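Local coordinates for protein taurocyamine kinase (Schistosoma mansoni, PDB 4WOD) that is a duplicated phosphagen kinase that reversibly transfers phosphate between ATP and taurocyamine, giving N-phosphotaurocyamine and ADP, at residues A[176-181]-A[207-212]; A[364-367]-A[371-374]; A[611-614]-A[618-621]. The protein carries 4 engineered substitutions. One frame throughout, in Å; residues are numbered along the deposited sequence.

Interaction 1. Residues A[176-181]-A[207-212]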
loop_
_atom_site.group_PDB
_atom_site.type_symbol
_atom_site.label_atom_id
_atom_site.label_comp_id
_atom_site.label_asym_id
_atom_site.label_seq_id
_atom_site.Cartn_x
_atom_site.Cartn_y
_atom_site.Cartn_z
ATOM N N ILE A 176 4.880 -33.423 20.040
ATOM C CA ILE A 176 5.544 -32.246 20.582
ATOM C C ILE A 176 6.876 -32.024 19.875
ATOM O O ILE A 176 7.179 -30.920 19.440
ATOM C CB ILE A 176 5.769 -32.377 22.111
ATOM C CG1 ILE A 176 4.441 -32.229 22.855
ATOM C CG2 ILE A 176 6.767 -31.330 22.608
ATOM C CD1 ILE A 176 4.488 -32.684 24.311
ATOM N N LYS A 177 7.661 -33.085 19.748
ATOM C CA LYS A 177 8.948 -32.984 19.071
ATOM C C LYS A 177 8.826 -32.512 17.613
ATOM O O LYS A 177 9.593 -31.657 17.165
ATOM C CB LYS A 177 9.675 -34.330 19.120
ATOM C CG LYS A 177 10.955 -34.372 18.289
ATOM C CD LYS A 177 12.003 -35.267 18.931
ATOM C CE LYS A 177 11.449 -36.662 19.187
ATOM N NZ LYS A 177 10.823 -37.254 17.970
ATOM N N LEU A 178 7.852 -33.065 16.889
ATOM C CA LEU A 178 7.715 -32.814 15.458
ATOM C C LEU A 178 7.175 -31.421 15.172
ATOM O O LEU A 178 7.552 -30.791 14.186
ATOM C CB LEU A 178 6.807 -33.863 14.813
ATOM C CG LEU A 178 7.413 -35.258 14.680
ATOM C CD1 LEU A 178 6.329 -36.282 14.378
ATOM C CD2 LEU A 178 8.489 -35.273 13.597
ATOM N N VAL A 179 6.286 -30.938 16.031
ATOM C CA VAL A 179 5.798 -29.583 15.862
ATOM C C VAL A 179 6.906 -28.597 16.262
ATOM O O VAL A 179 7.030 -27.523 15.678
ATOM C CB VAL A 179 4.501 -29.339 16.669
ATOM C CG1 VAL A 179 4.740 -29.563 18.122
ATOM C CG2 VAL A 179 3.963 -27.932 16.428
ATOM N N ASN A 180 7.734 -28.980 17.230
ATOM C CA ASN A 180 8.866 -28.143 17.625
ATOM C C ASN A 180 9.872 -28.000 16.492
ATOM O O ASN A 180 10.437 -26.931 16.292
ATOM C CB ASN A 180 9.552 -28.706 18.871
ATOM C CG ASN A 180 8.861 -28.276 20.143
ATOM O OD1 ASN A 180 7.865 -27.547 20.101
ATOM N ND2 ASN A 180 9.372 -28.726 21.278
ATOM N N ASP A 181 10.071 -29.075 15.740
ATOM C CA ASP A 181 10.933 -29.024 14.563
ATOM C C ASP A 181 10.185 -28.507 13.328
ATOM O O ASP A 181 10.732 -28.476 12.233
ATOM C CB ASP A 181 11.526 -30.404 14.292
ATOM C CG ASP A 181 12.490 -30.832 15.379
ATOM O OD1 ASP A 181 13.112 -29.942 16.000
ATOM O OD2 ASP A 181 12.615 -32.048 15.625
ATOM N N ILE A 207 2.714 -37.427 8.070
ATOM C CA ILE A 207 3.833 -36.682 7.500
ATOM C C ILE A 207 4.975 -37.610 7.144
ATOM O O ILE A 207 5.142 -38.670 7.759
ATOM C CB ILE A 207 4.370 -35.584 8.466
ATOM C CG1 ILE A 207 5.003 -36.207 9.706
ATOM C CG2 ILE A 207 3.271 -34.645 8.894
ATOM C CD1 ILE A 207 5.783 -35.202 10.528
ATOM N N PHE A 208 5.765 -37.205 6.157
ATOM C CA PHE A 208 6.924 -37.976 5.729
ATOM C C PHE A 208 8.154 -37.068 5.730
ATOM O O PHE A 208 8.092 -35.935 5.237
ATOM C CB PHE A 208 6.696 -38.579 4.335
ATOM C CG PHE A 208 7.887 -39.345 3.799
ATOM C CD1 PHE A 208 7.987 -40.714 3.992
ATOM C CD2 PHE A 208 8.916 -38.689 3.124
ATOM C CE1 PHE A 208 9.083 -41.426 3.517
ATOM C CE2 PHE A 208 10.014 -39.396 2.639
ATOM C CZ PHE A 208 10.099 -40.761 2.834
ATOM N N ILE A 209 9.259 -37.567 6.289
ATOM C CA ILE A 209 10.512 -36.823 6.362
ATOM C C ILE A 209 11.662 -37.705 5.898
ATOM O O ILE A 209 11.734 -38.880 6.278
ATOM C CB ILE A 209 10.828 -36.334 7.796
ATOM C CG1 ILE A 209 9.553 -36.050 8.585
ATOM C CG2 ILE A 209 11.784 -35.117 7.787
ATOM C CD1 ILE A 209 9.815 -35.645 10.001
ATOM N N ASN A 210 12.558 -37.157 5.081
ATOM C CA ASN A 210 13.726 -37.929 4.675
ATOM C C ASN A 210 14.813 -37.838 5.744
ATOM O O ASN A 210 14.710 -37.050 6.691
ATOM C CB ASN A 210 14.256 -37.490 3.296
ATOM C CG ASN A 210 14.869 -36.079 3.284
ATOM O OD1 ASN A 210 14.569 -35.222 4.122
ATOM N ND2 ASN A 210 15.705 -35.829 2.285
ATOM N N LYS A 211 15.831 -38.681 5.605
ATOM C CA LYS A 211 16.874 -38.771 6.616
ATOM C C LYS A 211 17.608 -37.448 6.781
ATOM O O LYS A 211 17.926 -37.067 7.900
ATOM C CB LYS A 211 17.849 -39.895 6.276
ATOM C CG LYS A 211 17.204 -41.269 6.367
ATOM C CD LYS A 211 18.218 -42.402 6.254
ATOM C CE LYS A 211 18.321 -42.903 4.818
ATOM N NZ LYS A 211 18.681 -44.349 4.767
ATOM N N GLN A 212 17.829 -36.725 5.681
ATOM C CA GLN A 212 18.551 -35.446 5.743
ATOM C C GLN A 212 17.695 -34.305 6.273
ATOM O O GLN A 212 18.188 -33.195 6.436
ATOM C CB GLN A 212 19.088 -35.037 4.362
ATOM C CG GLN A 212 19.964 -36.046 3.655
ATOM C CD GLN A 212 19.171 -36.918 2.707
ATOM O OE1 GLN A 212 18.325 -37.720 3.134
ATOM N NE2 GLN A 212 19.426 -36.763 1.405
#
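L178, near the C-terminal end of helix 172-180, faces I207 on strand 206-210, and here the two backbones come nearest, at 9.7 Å from L178 CA to I207 CA. This is a helix-on-sheet contact in the first ATP:guanido phosphotransferase catalytic domain, where the helix touches one face of the large antiparallel sheet through L178. At that separation the main chains do not meet, and three buried aliphatic side chains bridge the gap. I207 and I209 stand on the helix-facing side of the strand, while F208 between them points to the other face of the sheet.

L178 meets the strand with both methyls, CD1 and CD2, its CG standing beside the backbone N and anti to the carbonyl carbon (chi1 -72°). Its CD1 meets I207 CD1 at 4.0 Å, and that same isoleucine methyl also lies 4.1 Å from L178 CD2. Both isoleucines touch with CD1. In I207 this methyl is carried to L178 by a CG1 placed between the backbone N and the carbonyl carbon (chi1 66°). M170 and L184 also touch L178, and F185 and F183 touch I207 and I209, so loop residues continue the apolar layer. The far end of the contact is a single methyl pair, L178 CD2 against I209 CD1 at 3.9 Å.

Interaction 2. Residues A[364-367]-A[371-374]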
loop_
_atom_site.group_PDB
_atom_site.type_symbol
_atom_site.label_atom_id
_atom_site.label_comp_id
_atom_site.label_asym_id
_atom_site.label_seq_id
_atom_site.Cartn_x
_atom_site.Cartn_y
_atom_site.Cartn_z
ATOM N N MET A 364 13.631 8.933 8.195
ATOM C CA MET A 364 13.334 8.007 7.101
ATOM C C MET A 364 14.584 7.594 6.315
ATOM O O MET A 364 15.345 8.445 5.877
ATOM C CB MET A 364 12.327 8.647 6.158
ATOM C CG MET A 364 11.837 7.750 5.029
ATOM S SD MET A 364 10.987 8.734 3.762
ATOM C CE MET A 364 10.725 7.480 2.503
ATOM N N PRO A 365 14.807 6.279 6.143
ATOM C CA PRO A 365 15.921 5.871 5.279
ATOM C C PRO A 365 15.533 6.031 3.802
ATOM O O PRO A 365 14.346 6.042 3.486
ATOM C CB PRO A 365 16.146 4.404 5.670
ATOM C CG PRO A 365 14.835 3.943 6.155
ATOM C CD PRO A 365 14.167 5.132 6.804
ATOM N N VAL A 366 16.507 6.188 2.910
ATOM C CA VAL A 366 16.185 6.408 1.518
ATOM C C VAL A 366 17.125 5.611 0.627
ATOM O O VAL A 366 18.289 5.396 0.979
ATOM C CB VAL A 366 16.243 7.916 1.153
ATOM C CG1 VAL A 366 17.686 8.451 1.241
ATOM C CG2 VAL A 366 15.598 8.182 -0.228
ATOM N N GLU A 367 16.611 5.169 -0.518
ATOM C CA GLU A 367 17.431 4.484 -1.523
ATOM C C GLU A 367 18.527 5.431 -2.045
ATOM O O GLU A 367 18.374 6.666 -1.992
ATOM C CB GLU A 367 16.554 3.996 -2.677
ATOM C CG GLU A 367 15.419 3.025 -2.287
ATOM C CD GLU A 367 14.076 3.710 -1.991
ATOM O OE1 GLU A 367 14.062 4.826 -1.427
ATOM O OE2 GLU A 367 13.027 3.124 -2.328
ATOM N N TYR A 371 19.855 5.297 -7.740
ATOM C CA TYR A 371 18.794 4.295 -7.903
ATOM C C TYR A 371 17.455 4.977 -8.165
ATOM O O TYR A 371 16.706 4.596 -9.075
ATOM C CB TYR A 371 18.687 3.395 -6.667
ATOM C CG TYR A 371 17.549 2.381 -6.724
ATOM C CD1 TYR A 371 17.710 1.165 -7.387
ATOM C CD2 TYR A 371 16.325 2.625 -6.098
ATOM C CE1 TYR A 371 16.683 0.233 -7.441
ATOM C CE2 TYR A 371 15.295 1.697 -6.141
ATOM C CZ TYR A 371 15.473 0.500 -6.821
ATOM O OH TYR A 371 14.459 -0.453 -6.874
ATOM N N LEU A 372 17.152 5.982 -7.353
ATOM C CA LEU A 372 15.911 6.734 -7.524
ATOM C C LEU A 372 15.902 7.510 -8.827
ATOM O O LEU A 372 14.849 7.691 -9.430
ATOM C CB LEU A 372 15.688 7.692 -6.341
ATOM C CG LEU A 372 15.397 6.968 -5.025
ATOM C CD1 LEU A 372 15.286 7.970 -3.840
ATOM C CD2 LEU A 372 14.151 6.107 -5.133
ATOM N N ALA A 373 17.065 7.985 -9.260
ATOM C CA ALA A 373 17.146 8.722 -10.517
ATOM C C ALA A 373 16.772 7.811 -11.699
ATOM O O ALA A 373 16.216 8.276 -12.695
ATOM C CB ALA A 373 18.538 9.305 -10.705
ATOM N N LYS A 374 17.078 6.522 -11.586
ATOM C CA LYS A 374 16.694 5.571 -12.635
ATOM C C LYS A 374 15.179 5.397 -12.647
ATOM O O LYS A 374 14.562 5.458 -13.709
ATOM C CB LYS A 374 17.396 4.223 -12.450
ATOM C CG LYS A 374 18.914 4.307 -12.542
ATOM C CD LYS A 374 19.548 2.946 -12.818
ATOM C CE LYS A 374 20.412 2.464 -11.641
ATOM N NZ LYS A 374 21.874 2.682 -11.855
#
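E367 and Y371 meet through the aliphatic part of the glutamate: E367 CB lies 3.7 Å from Y371 CD2, coming at the ring obliquely, with E367 CG a little farther from the same atom. Y371 holds its CG anti to the backbone N (chi1 176°), which sets the ring beside E367 CB and CG. The glutamate chain then bends at chi2 (93°), which brings the carboxylate alongside L372 CD2. L372 lies across the glutamate at about a right angle, and its CD2 simply packs against E367 OE1, 3.9 Å away. The polar bonds of the acid are made to other residues: OE1 forms a salt bridge with R414 NE and OE2 a hydrogen bond with Y418 OH. Two buried oxygens are thus both engaged.

The other methyl of L372, CD1, fits against V366 CG2 at 3.6 Å and also lies 3.8 Å from E367 O. V366 presents that methyl by holding CG2 anti to its backbone N. L348 of helix 331-355 adds to the apolar surroundings. This is the linker that follows helix 331-355, packing on the first turns of helix 369-376 at the start of the second repeat.

Interaction 3. Residues A[611-614]-A[618-621]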
loop_
_atom_site.group_PDB
_atom_site.type_symbol
_atom_site.label_atom_id
_atom_site.label_comp_id
_atom_site.label_asym_id
_atom_site.label_seq_id
_atom_site.Cartn_x
_atom_site.Cartn_y
_atom_site.Cartn_z
ATOM N N ASN A 611 -1.474 35.077 12.889
ATOM C CA ASN A 611 -0.782 35.890 13.871
ATOM C C ASN A 611 -0.862 35.304 15.283
ATOM O O ASN A 611 0.128 35.291 15.994
ATOM C CB ASN A 611 -1.323 37.321 13.849
ATOM C CG ASN A 611 -0.880 38.081 12.610
ATOM O OD1 ASN A 611 0.117 37.722 11.970
ATOM N ND2 ASN A 611 -1.620 39.126 12.255
ATOM N N ALA A 612 -2.040 34.816 15.677
ATOM C CA ALA A 612 -2.228 34.253 17.016
ATOM C C ALA A 612 -1.371 32.991 17.226
ATOM O O ALA A 612 -0.728 32.823 18.257
ATOM C CB ALA A 612 -3.710 33.940 17.252
ATOM N N ILE A 613 -1.381 32.109 16.240
ATOM C CA ILE A 613 -0.568 30.922 16.291
ATOM C C ILE A 613 0.918 31.296 16.361
ATOM O O ILE A 613 1.689 30.674 17.119
ATOM C CB ILE A 613 -0.868 30.016 15.086
ATOM C CG1 ILE A 613 -2.322 29.530 15.174
ATOM C CG2 ILE A 613 0.106 28.824 15.043
ATOM C CD1 ILE A 613 -2.783 28.712 14.003
ATOM N N GLY A 614 1.292 32.329 15.608
ATOM C CA GLY A 614 2.670 32.794 15.475
ATOM C C GLY A 614 3.282 33.362 16.745
ATOM O O GLY A 614 4.508 33.397 16.906
ATOM N N LYS A 618 8.162 30.218 15.928
ATOM C CA LYS A 618 8.740 30.906 14.786
ATOM C C LYS A 618 8.444 30.119 13.504
ATOM O O LYS A 618 8.726 28.923 13.450
ATOM C CB LYS A 618 10.261 31.073 14.974
ATOM C CG LYS A 618 10.667 31.754 16.283
ATOM C CD LYS A 618 12.127 32.204 16.270
ATOM C CE LYS A 618 12.432 33.113 17.465
ATOM N NZ LYS A 618 13.864 33.521 17.504
ATOM N N PHE A 619 7.857 30.774 12.495
ATOM C CA PHE A 619 7.608 30.130 11.203
ATOM C C PHE A 619 8.881 30.130 10.366
ATOM O O PHE A 619 9.539 31.151 10.262
ATOM C CB PHE A 619 6.502 30.841 10.421
ATOM C CG PHE A 619 5.164 30.801 11.093
ATOM C CD1 PHE A 619 4.780 29.693 11.834
ATOM C CD2 PHE A 619 4.316 31.891 11.027
ATOM C CE1 PHE A 619 3.548 29.668 12.476
ATOM C CE2 PHE A 619 3.068 31.859 11.660
ATOM C CZ PHE A 619 2.696 30.753 12.381
ATOM N N ALA A 620 9.230 28.999 9.767
ATOM C CA ALA A 620 10.388 28.975 8.864
ATOM C C ALA A 620 10.213 29.987 7.696
ATOM O O ALA A 620 9.232 29.937 6.955
ATOM C CB ALA A 620 10.605 27.547 8.328
ATOM N N HIS A 621 11.154 30.910 7.534
ATOM C CA HIS A 621 11.027 31.958 6.511
ATOM C C HIS A 621 12.363 32.231 5.816
ATOM O O HIS A 621 13.408 32.187 6.448
ATOM C CB HIS A 621 10.484 33.254 7.135
ATOM C CG HIS A 621 10.181 34.335 6.139
ATOM N ND1 HIS A 621 11.134 35.235 5.700
ATOM C CD2 HIS A 621 9.023 34.687 5.526
ATOM C CE1 HIS A 621 10.580 36.075 4.841
ATOM N NE2 HIS A 621 9.300 35.766 4.720
#
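The F619 ring is the flat group here, and it presents its outer end to the helix. I613 CG2 lies at the ring edge, near its plane, 4.2 Å from F619 CZ. G614 CA comes closer, 3.7 Å from the same CZ, but at an oblique angle to the ring; it lies 3.9 Å from F619 CE2 as well. The peptide nitrogen of G614 is also 3.9 Å from F619 CZ, so the outer end of the ring sits against main chain at least as much as against a side chain.

G614 has no side chain, and the phenyl group comes right up to its backbone. The phenylalanine side chain leaves its CA across the direction to the helix, yet the ring end turns back to meet it. With CG beside the backbone N (chi1 -63°) the CZ end is carried towards the helix, where it points more nearly at I613 CG2; G614 CA sits to one side of CZ and CE2, and a chi2 of -34° turns the CE2 side of the ring towards that glycine. I613 crosses F619 at about a right angle and offers its CG2 branch, the one anti to the backbone N. All of this is dispersion contact, modest in extent, with 127 Å² buried between the segments, and I613 is the buried partner.

F619 and I613 share a further neighbour, M588, and I613 also touches I590, so both side chains reach strand 588-595 of the sheet in the second catalytic domain. Backbone bonds from K618 to E492 and from A620 to S490 and I628 fasten the loop beside the end of strand 480-489 and next to strand 626-627. The contact therefore brings the loop that follows helix 599-614 back against the last turn of that helix, just before strand 621-622 begins.

The three contacts follow one another along the chain, none touching another. Interaction 1 lies in the first repeat, whereas interactions 2 and 3 lie in the second. Interactions 1 and 3 are farthest apart, their centres about 66 Å from each other on opposite sides of the chain's centre. Interaction 1 joins a helix to a strand of the first catalytic sheet; interaction 3 joins helix 599-614 to its following loop, beside strand 588-595 of the second, and the two sheets have the same strand order. Interaction 2 sits in the connection from helix 331-355 to helix 369-376, its centre about 43 Å from that of interaction 1 and 33 Å from that of interaction 3.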